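Local coordinates for protein methyltransferase (Pyrococcus horikoshii, PDB 1IXK) that probably methylates cytosine at carbon 5 in RNA, most likely tRNA, using S-adenosyl-L-methionine as the methyl donor, at residues Val186-Ile191 with Leu233-Pro238; Leu52-Gln57 with Thr97-Ile102; Gly275-Thr280 with Asn293-Tyr298. One frame throughout, in Å; residues are numbered along the deposited sequence.

Contacts 1 and 3 both belong to the mixed sheet of the methyltransferase domain, their centres about 25 Å apart; contact 2 lies in the N-terminal domain, its centre about 30 Å from that of either. Each is partly buried. Contact 1 joins parallel strand ends where a helix runs into the sheet, with an aliphatic and aromatic cluster on one side and a salt bridge on the other. Contact 3 pairs short antiparallel strands and is rich in arginine, glutamate and tyrosine groups that also reach outside partners. Contact 2 pairs no strands: a lysine closes on a helix end and two aliphatic side chains meet beside it, giving the smallest buried surface, 214 Å².

Contact 1. Residues Val186-Ile191 with Leu233-Pro238; sequences VEFDKI and LEVLKP
F188 and L236 form a parallel bridge, their CA atoms 4.8 Å apart, where two strands of the Rossmann-like methyltransferase sheet come together. The backbone clasps L236 from both flanks: F188 N donates to V235 O at 2.9 Å, almost straight (171°), and K237 N donates to F188 O. V235 O also receives a CA-H contact from E187. The side chain of V235 is the apolar centre; its CG2 meets I191 CD1 at 3.6 Å and approaches the F188 ring obliquely at CD2, while F188 and V235 lie side by side, pointing the same way. L236 CD1 rests against F188 O and I191 CG1. K237 starts with CG between its backbone N and carbonyl carbon (chi1 66°), beside F188 O, and then runs extended to D189. K237 NZ makes a salt bridge to D189 OD1 at 2.7 Å, on the anti side and 32° out of the carboxylate plane. D189 OD2 accepts from I121 N; with both oxygens engaged, the carboxylate is probably restrained from turning. Strand 121-124 packs on F188 through I121 and A123, I191 bonds through its backbone to I241 and V243 of strand 240-246, and the chain passes here from helix 215-235 into strand 236-237.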
loop_
_atom_site.group_PDB
_atom_site.type_symbol
_atom_site.label_atom_id
_atom_site.label_comp_id
_atom_site.label_asym_id
_atom_site.label_seq_id
_atom_site.Cartn_x
_atom_site.Cartn_y
_atom_site.Cartn_z
ATOM N N VAL A 186 -11.711 -18.459 -11.012
ATOM C CA VAL A 186 -11.209 -17.512 -11.997
ATOM C C VAL A 186 -9.683 -17.451 -11.912
ATOM O O VAL A 186 -9.116 -17.495 -10.824
ATOM C CB VAL A 186 -11.777 -16.096 -11.749
ATOM C CG1 VAL A 186 -11.092 -15.088 -12.656
ATOM C CG2 VAL A 186 -13.277 -16.088 -12.001
ATOM N N GLU A 187 -9.028 -17.368 -13.065
ATOM C CA GLU A 187 -7.568 -17.276 -13.127
ATOM C C GLU A 187 -7.246 -15.800 -13.342
ATOM O O GLU A 187 -7.756 -15.183 -14.271
ATOM C CB GLU A 187 -7.027 -18.105 -14.296
ATOM C CG GLU A 187 -7.654 -17.757 -15.645
ATOM C CD GLU A 187 -9.146 -18.043 -15.693
ATOM O OE1 GLU A 187 -9.529 -19.230 -15.589
ATOM O OE2 GLU A 187 -9.938 -17.086 -15.830
ATOM N N PHE A 188 -6.389 -15.242 -12.494
ATOM C CA PHE A 188 -6.055 -13.823 -12.571
ATOM C C PHE A 188 -4.734 -13.463 -13.229
ATOM O O PHE A 188 -3.755 -14.192 -13.115
ATOM C CB PHE A 188 -6.076 -13.223 -11.160
ATOM C CG PHE A 188 -7.442 -13.189 -10.543
ATOM C CD1 PHE A 188 -8.276 -12.087 -10.729
ATOM C CD2 PHE A 188 -7.911 -14.267 -9.804
ATOM C CE1 PHE A 188 -9.560 -12.067 -10.190
ATOM C CE2 PHE A 188 -9.197 -14.257 -9.260
ATOM C CZ PHE A 188 -10.022 -13.149 -9.454
ATOM N N ASP A 189 -4.723 -12.316 -13.906
ATOM C CA ASP A 189 -3.514 -11.803 -14.543
ATOM C C ASP A 189 -2.706 -11.045 -13.495
ATOM O O ASP A 189 -1.478 -11.122 -13.467
ATOM C CB ASP A 189 -3.848 -10.805 -15.665
ATOM C CG ASP A 189 -4.522 -11.451 -16.854
ATOM O OD1 ASP A 189 -3.964 -12.430 -17.392
ATOM O OD2 ASP A 189 -5.601 -10.967 -17.259
ATOM N N LYS A 190 -3.411 -10.296 -12.647
ATOM C CA LYS A 190 -2.776 -9.469 -11.618
ATOM C C LYS A 190 -3.535 -9.517 -10.296
ATOM O O LYS A 190 -4.767 -9.577 -10.281
ATOM C CB LYS A 190 -2.740 -8.005 -12.071
ATOM C CG LYS A 190 -2.027 -7.723 -13.379
ATOM C CD LYS A 190 -0.535 -7.818 -13.228
ATOM C CE LYS A 190 0.173 -6.884 -14.201
ATOM N NZ LYS A 190 -0.251 -7.078 -15.606
ATOM N N ILE A 191 -2.794 -9.476 -9.193
ATOM C CA ILE A 191 -3.401 -9.482 -7.867
ATOM C C ILE A 191 -2.766 -8.430 -6.968
ATOM O O ILE A 191 -1.545 -8.320 -6.893
ATOM C CB ILE A 191 -3.259 -10.860 -7.186
ATOM C CG1 ILE A 191 -4.042 -11.900 -7.987
ATOM C CG2 ILE A 191 -3.761 -10.788 -5.733
ATOM C CD1 ILE A 191 -4.032 -13.272 -7.394
ATOM N N LEU A 233 -1.614 -16.327 -4.733
ATOM C CA LEU A 233 -0.733 -16.996 -5.680
ATOM C C LEU A 233 -1.438 -18.195 -6.316
ATOM O O LEU A 233 -1.210 -18.516 -7.485
ATOM C CB LEU A 233 0.555 -17.434 -4.978
ATOM C CG LEU A 233 1.465 -16.280 -4.544
ATOM C CD1 LEU A 233 2.655 -16.818 -3.756
ATOM C CD2 LEU A 233 1.938 -15.510 -5.766
ATOM N N GLU A 234 -2.311 -18.832 -5.540
ATOM C CA GLU A 234 -3.074 -19.996 -5.988
ATOM C C GLU A 234 -3.964 -19.713 -7.205
ATOM O O GLU A 234 -4.048 -20.525 -8.130
ATOM C CB GLU A 234 -3.943 -20.500 -4.831
ATOM C CG GLU A 234 -4.840 -21.680 -5.168
ATOM C CD GLU A 234 -5.932 -21.886 -4.127
ATOM O OE1 GLU A 234 -5.608 -21.906 -2.921
ATOM O OE2 GLU A 234 -7.112 -22.026 -4.516
ATOM N N VAL A 235 -4.634 -18.564 -7.201
ATOM C CA VAL A 235 -5.523 -18.196 -8.295
ATOM C C VAL A 235 -4.824 -17.368 -9.374
ATOM O O VAL A 235 -5.440 -16.962 -10.357
ATOM C CB VAL A 235 -6.744 -17.404 -7.770
ATOM C CG1 VAL A 235 -7.528 -18.257 -6.776
ATOM C CG2 VAL A 235 -6.285 -16.110 -7.105
ATOM N N LEU A 236 -3.534 -17.128 -9.191
ATOM C CA LEU A 236 -2.767 -16.348 -10.149
ATOM C C LEU A 236 -2.317 -17.220 -11.322
ATOM O O LEU A 236 -1.889 -18.354 -11.133
ATOM C CB LEU A 236 -1.541 -15.749 -9.455
ATOM C CG LEU A 236 -0.703 -14.752 -10.247
ATOM C CD1 LEU A 236 -1.553 -13.530 -10.574
ATOM C CD2 LEU A 236 0.518 -14.349 -9.430
ATOM N N LYS A 237 -2.420 -16.688 -12.532
ATOM C CA LYS A 237 -2.009 -17.426 -13.722
ATOM C C LYS A 237 -0.487 -17.521 -13.761
ATOM O O LYS A 237 0.212 -16.711 -13.149
ATOM C CB LYS A 237 -2.465 -16.690 -14.980
ATOM C CG LYS A 237 -1.750 -15.355 -15.147
ATOM C CD LYS A 237 -1.972 -14.723 -16.514
ATOM C CE LYS A 237 -1.176 -13.423 -16.627
ATOM N NZ LYS A 237 -1.348 -12.767 -17.948
ATOM N N PRO A 238 0.052 -18.531 -14.463
ATOM C CA PRO A 238 1.512 -18.625 -14.525
ATOM C C PRO A 238 1.976 -17.376 -15.272
ATOM O O PRO A 238 1.352 -16.963 -16.256
ATOM C CB PRO A 238 1.738 -19.903 -15.324
ATOM C CG PRO A 238 0.554 -20.741 -14.933
ATOM C CD PRO A 238 -0.577 -19.741 -15.018
#

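Contact 2. Residues Leu52-Gln57 with Thr97-Ile102; sequences LKISVQ and TGLIYI
K53 reaches over the end of a helix, where its NZ donates to T97 O at 3.1 Å, and this side-chain-to-backbone bond is the one hydrogen bond between 52-57 and 97-102. The helix 93-96 closes there in a Schellman motif with G98 as its C-prime residue: L99 N returns to E94 O and G98 N to F95 O. G98 has positive phi (73°), and a CB on it would lie 3.4 Å from K53 NZ. The ammonium group approaches T97 O tilted 34° from the carbonyl plane. K53 NZ also donates to R165 O, its stronger partner, joining this loop to helix 153-166 of the methyltransferase domain. A positive charge at a helix C-terminus would probably be favoured by the carbonyl groups gathered there. Extended beyond CG, the K53 chain passes close by the turn, with K53 CD 3.6 Å from G98 O. Next to the lysine, I54 and L99 cross at about a right angle, both also touching R62 of helix 56-65, which S55 caps at its start. I54 CG2 lies 4.0 Å from L99 CB, while L99 CD2 packs on the root of the lysine, 3.6 Å from K53 CB.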
loop_
_atom_site.group_PDB
_atom_site.type_symbol
_atom_site.label_atom_id
_atom_site.label_comp_id
_atom_site.label_asym_id
_atom_site.label_seq_id
_atom_site.Cartn_x
_atom_site.Cartn_y
_atom_site.Cartn_z
ATOM N N LEU A 52 -9.692 8.967 -15.492
ATOM C CA LEU A 52 -10.857 8.417 -16.167
ATOM C C LEU A 52 -11.740 9.598 -16.552
ATOM O O LEU A 52 -12.567 9.497 -17.457
ATOM C CB LEU A 52 -11.649 7.486 -15.246
ATOM C CG LEU A 52 -11.144 6.057 -15.025
ATOM C CD1 LEU A 52 -12.092 5.336 -14.094
ATOM C CD2 LEU A 52 -11.050 5.324 -16.360
ATOM N N LYS A 53 -11.545 10.723 -15.862
ATOM C CA LYS A 53 -12.336 11.922 -16.116
ATOM C C LYS A 53 -11.572 13.160 -16.569
ATOM O O LYS A 53 -12.171 14.083 -17.119
ATOM C CB LYS A 53 -13.150 12.277 -14.873
ATOM C CG LYS A 53 -14.255 11.296 -14.549
ATOM C CD LYS A 53 -15.182 11.864 -13.488
ATOM C CE LYS A 53 -16.443 11.034 -13.353
ATOM N NZ LYS A 53 -17.433 11.707 -12.480
ATOM N N ILE A 54 -10.261 13.196 -16.346
ATOM C CA ILE A 54 -9.475 14.360 -16.742
ATOM C C ILE A 54 -7.977 14.073 -16.748
ATOM O O ILE A 54 -7.489 13.267 -15.954
ATOM C CB ILE A 54 -9.759 15.549 -15.793
ATOM C CG1 ILE A 54 -9.028 16.800 -16.280
ATOM C CG2 ILE A 54 -9.331 15.192 -14.373
ATOM C CD1 ILE A 54 -9.311 18.032 -15.450
ATOM N N SER A 55 -7.249 14.732 -17.646
ATOM C CA SER A 55 -5.810 14.535 -17.737
ATOM C C SER A 55 -5.132 15.181 -16.536
ATOM O O SER A 55 -5.704 16.052 -15.883
ATOM C CB SER A 55 -5.256 15.156 -19.024
ATOM O OG SER A 55 -5.259 16.573 -18.957
ATOM N N VAL A 56 -3.912 14.743 -16.248
ATOM C CA VAL A 56 -3.152 15.286 -15.134
ATOM C C VAL A 56 -2.809 16.744 -15.421
ATOM O O VAL A 56 -2.916 17.603 -14.543
ATOM C CB VAL A 56 -1.847 14.488 -14.913
ATOM C CG1 VAL A 56 -0.997 15.154 -13.842
ATOM C CG2 VAL A 56 -2.184 13.060 -14.507
ATOM N N GLN A 57 -2.423 17.012 -16.665
ATOM C CA GLN A 57 -2.052 18.357 -17.092
ATOM C C GLN A 57 -3.194 19.353 -16.882
ATOM O O GLN A 57 -2.979 20.455 -16.377
ATOM C CB GLN A 57 -1.649 18.338 -18.568
ATOM C CG GLN A 57 -0.626 19.395 -18.948
ATOM C CD GLN A 57 -0.555 19.625 -20.446
ATOM O OE1 GLN A 57 -1.493 20.149 -21.050
ATOM N NE2 GLN A 57 0.556 19.229 -21.056
ATOM N N THR A 97 -16.791 16.321 -7.974
ATOM C CA THR A 97 -17.230 15.733 -9.235
ATOM C C THR A 97 -16.359 14.545 -9.654
ATOM O O THR A 97 -16.425 14.084 -10.793
ATOM C CB THR A 97 -17.259 16.785 -10.374
ATOM O OG1 THR A 97 -15.952 17.332 -10.573
ATOM C CG2 THR A 97 -18.227 17.913 -10.024
ATOM N N GLY A 98 -15.542 14.058 -8.723
ATOM C CA GLY A 98 -14.691 12.910 -8.997
ATOM C C GLY A 98 -13.481 13.107 -9.894
ATOM O O GLY A 98 -13.051 12.160 -10.554
ATOM N N LEU A 99 -12.920 14.312 -9.925
ATOM C CA LEU A 99 -11.748 14.565 -10.756
ATOM C C LEU A 99 -10.459 14.202 -10.023
ATOM O O LEU A 99 -9.416 13.999 -10.646
ATOM C CB LEU A 99 -11.707 16.028 -11.205
ATOM C CG LEU A 99 -12.914 16.478 -12.031
ATOM C CD1 LEU A 99 -12.602 17.822 -12.684
ATOM C CD2 LEU A 99 -13.235 15.434 -13.099
ATOM N N ILE A 100 -10.541 14.129 -8.698
ATOM C CA ILE A 100 -9.401 13.759 -7.869
ATOM C C ILE A 100 -9.884 12.888 -6.718
ATOM O O ILE A 100 -11.064 12.910 -6.358
ATOM C CB ILE A 100 -8.661 14.995 -7.290
ATOM C CG1 ILE A 100 -9.626 15.865 -6.478
ATOM C CG2 ILE A 100 -8.026 15.803 -8.421
ATOM C CD1 ILE A 100 -8.930 16.949 -5.682
ATOM N N TYR A 101 -8.971 12.103 -6.156
ATOM C CA TYR A 101 -9.294 11.224 -5.039
ATOM C C TYR A 101 -8.232 11.433 -3.973
ATOM O O TYR A 101 -7.041 11.454 -4.276
ATOM C CB TYR A 101 -9.308 9.763 -5.496
ATOM C CG TYR A 101 -9.730 8.793 -4.415
ATOM C CD1 TYR A 101 -8.797 8.252 -3.531
ATOM C CD2 TYR A 101 -11.068 8.438 -4.258
ATOM C CE1 TYR A 101 -9.191 7.379 -2.513
ATOM C CE2 TYR A 101 -11.471 7.569 -3.248
ATOM C CZ TYR A 101 -10.528 7.045 -2.381
ATOM O OH TYR A 101 -10.931 6.182 -1.389
ATOM N N ILE A 102 -8.664 11.599 -2.726
ATOM C CA ILE A 102 -7.729 11.827 -1.627
ATOM C C ILE A 102 -7.282 10.523 -0.965
ATOM O O ILE A 102 -8.103 9.724 -0.531
ATOM C CB ILE A 102 -8.353 12.724 -0.533
ATOM C CG1 ILE A 102 -8.854 14.035 -1.145
ATOM C CG2 ILE A 102 -7.322 13.005 0.552
ATOM C CD1 ILE A 102 -7.756 14.910 -1.716
#

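Contact 3. Residues Gly275-Thr280 with Asn293-Tyr298; sequences GEPALT and NARRLY
R295 folds back over the backbone of E276 and P277 where two short antiparallel strands pair in the mixed sheet of the methyltransferase domain. Bends at chi2 (-57°) and chi3 (-67°) turn CD and then NE of R295 back toward the partner strand. One face of the guanidinium lies over E276 C and P277 N, both offset toward its rim and the latter 3.4 Å from the plane. R295 NH2 donates to G275 O at 3.0 Å, from above the carbonyl plane. An alanine at R295 would probably leave G275 O without this donor and uncover the E276-P277 peptide. E276 and R296 form a hydrogen-bonded pair, E276 N to R296 O at 2.8 Å and R296 N to E276 O, and A278 N donates to A294 O. G275 sits against this pair so tightly that a CB would clash with R296 O.

E276 and R296 put their side chains on the same face. E276 crosses Y298 at about a right angle; its carboxylate plane is 47° from the ring, and OE2 meets the ring edge, 3.3 Å from CD2. R31 binds OE2 in a salt bridge and also makes a cation-pi contact with Y298. L279 crosses R296 at about a right angle, CD1 resting over one guanidinium face, 3.9 Å from CZ, while E255 takes NE in a salt bridge and L249 O receives NH2. W28 NE1 donates to Y298 OH, and the two rings meet. A water closes the contact, donating to P277 O at 2.6 Å and lying 2.9 Å from Y298 OH.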
loop_
_atom_site.group_PDB
_atom_site.type_symbol
_atom_site.label_atom_id
_atom_site.label_comp_id
_atom_site.label_asym_id
_atom_site.label_seq_id
_atom_site.Cartn_x
_atom_site.Cartn_y
_atom_site.Cartn_z
ATOM N N GLY A 275 11.984 3.932 -2.996
ATOM C CA GLY A 275 12.152 3.528 -1.615
ATOM C C GLY A 275 13.550 3.000 -1.372
ATOM O O GLY A 275 14.432 3.113 -2.227
ATOM N N GLU A 276 13.760 2.432 -0.193
ATOM C CA GLU A 276 15.051 1.870 0.155
ATOM C C GLU A 276 14.955 0.355 0.005
ATOM O O GLU A 276 13.862 -0.208 -0.020
ATOM C CB GLU A 276 15.416 2.252 1.592
ATOM C CG GLU A 276 15.764 3.727 1.754
ATOM C CD GLU A 276 15.958 4.134 3.196
ATOM O OE1 GLU A 276 16.696 3.433 3.919
ATOM O OE2 GLU A 276 15.381 5.165 3.608
ATOM N N PRO A 277 16.100 -0.324 -0.117
ATOM C CA PRO A 277 16.093 -1.782 -0.267
ATOM C C PRO A 277 15.491 -2.430 0.971
ATOM O O PRO A 277 15.681 -1.932 2.081
ATOM C CB PRO A 277 17.576 -2.124 -0.412
ATOM C CG PRO A 277 18.181 -0.855 -0.938
ATOM C CD PRO A 277 17.476 0.202 -0.156
ATOM N N ALA A 278 14.765 -3.529 0.785
ATOM C CA ALA A 278 14.178 -4.235 1.914
ATOM C C ALA A 278 15.342 -4.801 2.722
ATOM O O ALA A 278 16.472 -4.847 2.235
ATOM C CB ALA A 278 13.266 -5.366 1.430
ATOM N N LEU A 279 15.068 -5.230 3.948
ATOM C CA LEU A 279 16.103 -5.766 4.825
ATOM C C LEU A 279 16.461 -7.215 4.500
ATOM O O LEU A 279 15.576 -8.062 4.402
ATOM C CB LEU A 279 15.632 -5.661 6.278
ATOM C CG LEU A 279 15.231 -4.262 6.756
ATOM C CD1 LEU A 279 14.549 -4.357 8.119
ATOM C CD2 LEU A 279 16.455 -3.369 6.826
ATOM N N THR A 280 17.754 -7.505 4.331
ATOM C CA THR A 280 18.175 -8.876 4.026
ATOM C C THR A 280 18.904 -9.547 5.186
ATOM O O THR A 280 19.318 -10.703 5.077
ATOM C CB THR A 280 19.086 -8.948 2.779
ATOM O OG1 THR A 280 20.267 -8.178 3.003
ATOM C CG2 THR A 280 18.359 -8.426 1.554
ATOM N N ASN A 293 14.978 -6.715 -3.952
ATOM C CA ASN A 293 14.108 -6.242 -5.030
ATOM C C ASN A 293 12.889 -5.587 -4.375
ATOM O O ASN A 293 12.227 -4.729 -4.969
ATOM C CB ASN A 293 13.652 -7.404 -5.921
ATOM C CG ASN A 293 14.678 -7.766 -6.984
ATOM O OD1 ASN A 293 14.935 -6.989 -7.898
ATOM N ND2 ASN A 293 15.269 -8.949 -6.864
ATOM N N ALA A 294 12.600 -6.009 -3.144
ATOM C CA ALA A 294 11.488 -5.457 -2.370
ATOM C C ALA A 294 11.933 -4.097 -1.837
ATOM O O ALA A 294 13.131 -3.849 -1.701
ATOM C CB ALA A 294 11.138 -6.390 -1.215
ATOM N N ARG A 295 10.977 -3.226 -1.520
ATOM C CA ARG A 295 11.297 -1.880 -1.051
ATOM C C ARG A 295 10.589 -1.492 0.237
ATOM O O ARG A 295 9.578 -2.076 0.606
ATOM C CB ARG A 295 10.913 -0.846 -2.118
ATOM C CG ARG A 295 11.233 -1.253 -3.546
ATOM C CD ARG A 295 12.699 -1.575 -3.718
ATOM N NE ARG A 295 13.555 -0.405 -3.566
ATOM C CZ ARG A 295 14.884 -0.453 -3.587
ATOM N NH1 ARG A 295 15.499 -1.613 -3.752
ATOM N NH2 ARG A 295 15.598 0.654 -3.446
ATOM N N ARG A 296 11.139 -0.489 0.905
ATOM C CA ARG A 296 10.570 0.045 2.134
ATOM C C ARG A 296 10.582 1.565 2.075
ATOM O O ARG A 296 11.528 2.172 1.558
ATOM C CB ARG A 296 11.389 -0.385 3.355
ATOM C CG ARG A 296 11.012 -1.735 3.941
ATOM C CD ARG A 296 11.926 -2.060 5.117
ATOM N NE ARG A 296 11.555 -3.299 5.793
ATOM C CZ ARG A 296 11.003 -3.353 7.000
ATOM N NH1 ARG A 296 10.752 -2.233 7.666
ATOM N NH2 ARG A 296 10.721 -4.528 7.551
ATOM N N LEU A 297 9.528 2.171 2.609
ATOM C CA LEU A 297 9.427 3.620 2.685
ATOM C C LEU A 297 9.478 3.911 4.178
ATOM O O LEU A 297 8.842 3.218 4.976
ATOM C CB LEU A 297 8.104 4.122 2.101
ATOM C CG LEU A 297 7.900 3.968 0.593
ATOM C CD1 LEU A 297 6.525 4.511 0.215
ATOM C CD2 LEU A 297 8.999 4.712 -0.161
ATOM N N TYR A 298 10.250 4.923 4.552
ATOM C CA TYR A 298 10.406 5.296 5.953
ATOM C C TYR A 298 9.886 6.703 6.207
ATOM O O TYR A 298 10.103 7.611 5.404
ATOM C CB TYR A 298 11.880 5.212 6.341
ATOM C CG TYR A 298 12.420 3.803 6.380
ATOM C CD1 TYR A 298 12.100 2.944 7.432
ATOM C CD2 TYR A 298 13.261 3.329 5.370
ATOM C CE1 TYR A 298 12.605 1.655 7.485
ATOM C CE2 TYR A 298 13.772 2.035 5.413
ATOM C CZ TYR A 298 13.442 1.205 6.477
ATOM O OH TYR A 298 13.962 -0.066 6.545
HETATM O O HOH W 1 15.741 -0.759 4.418
#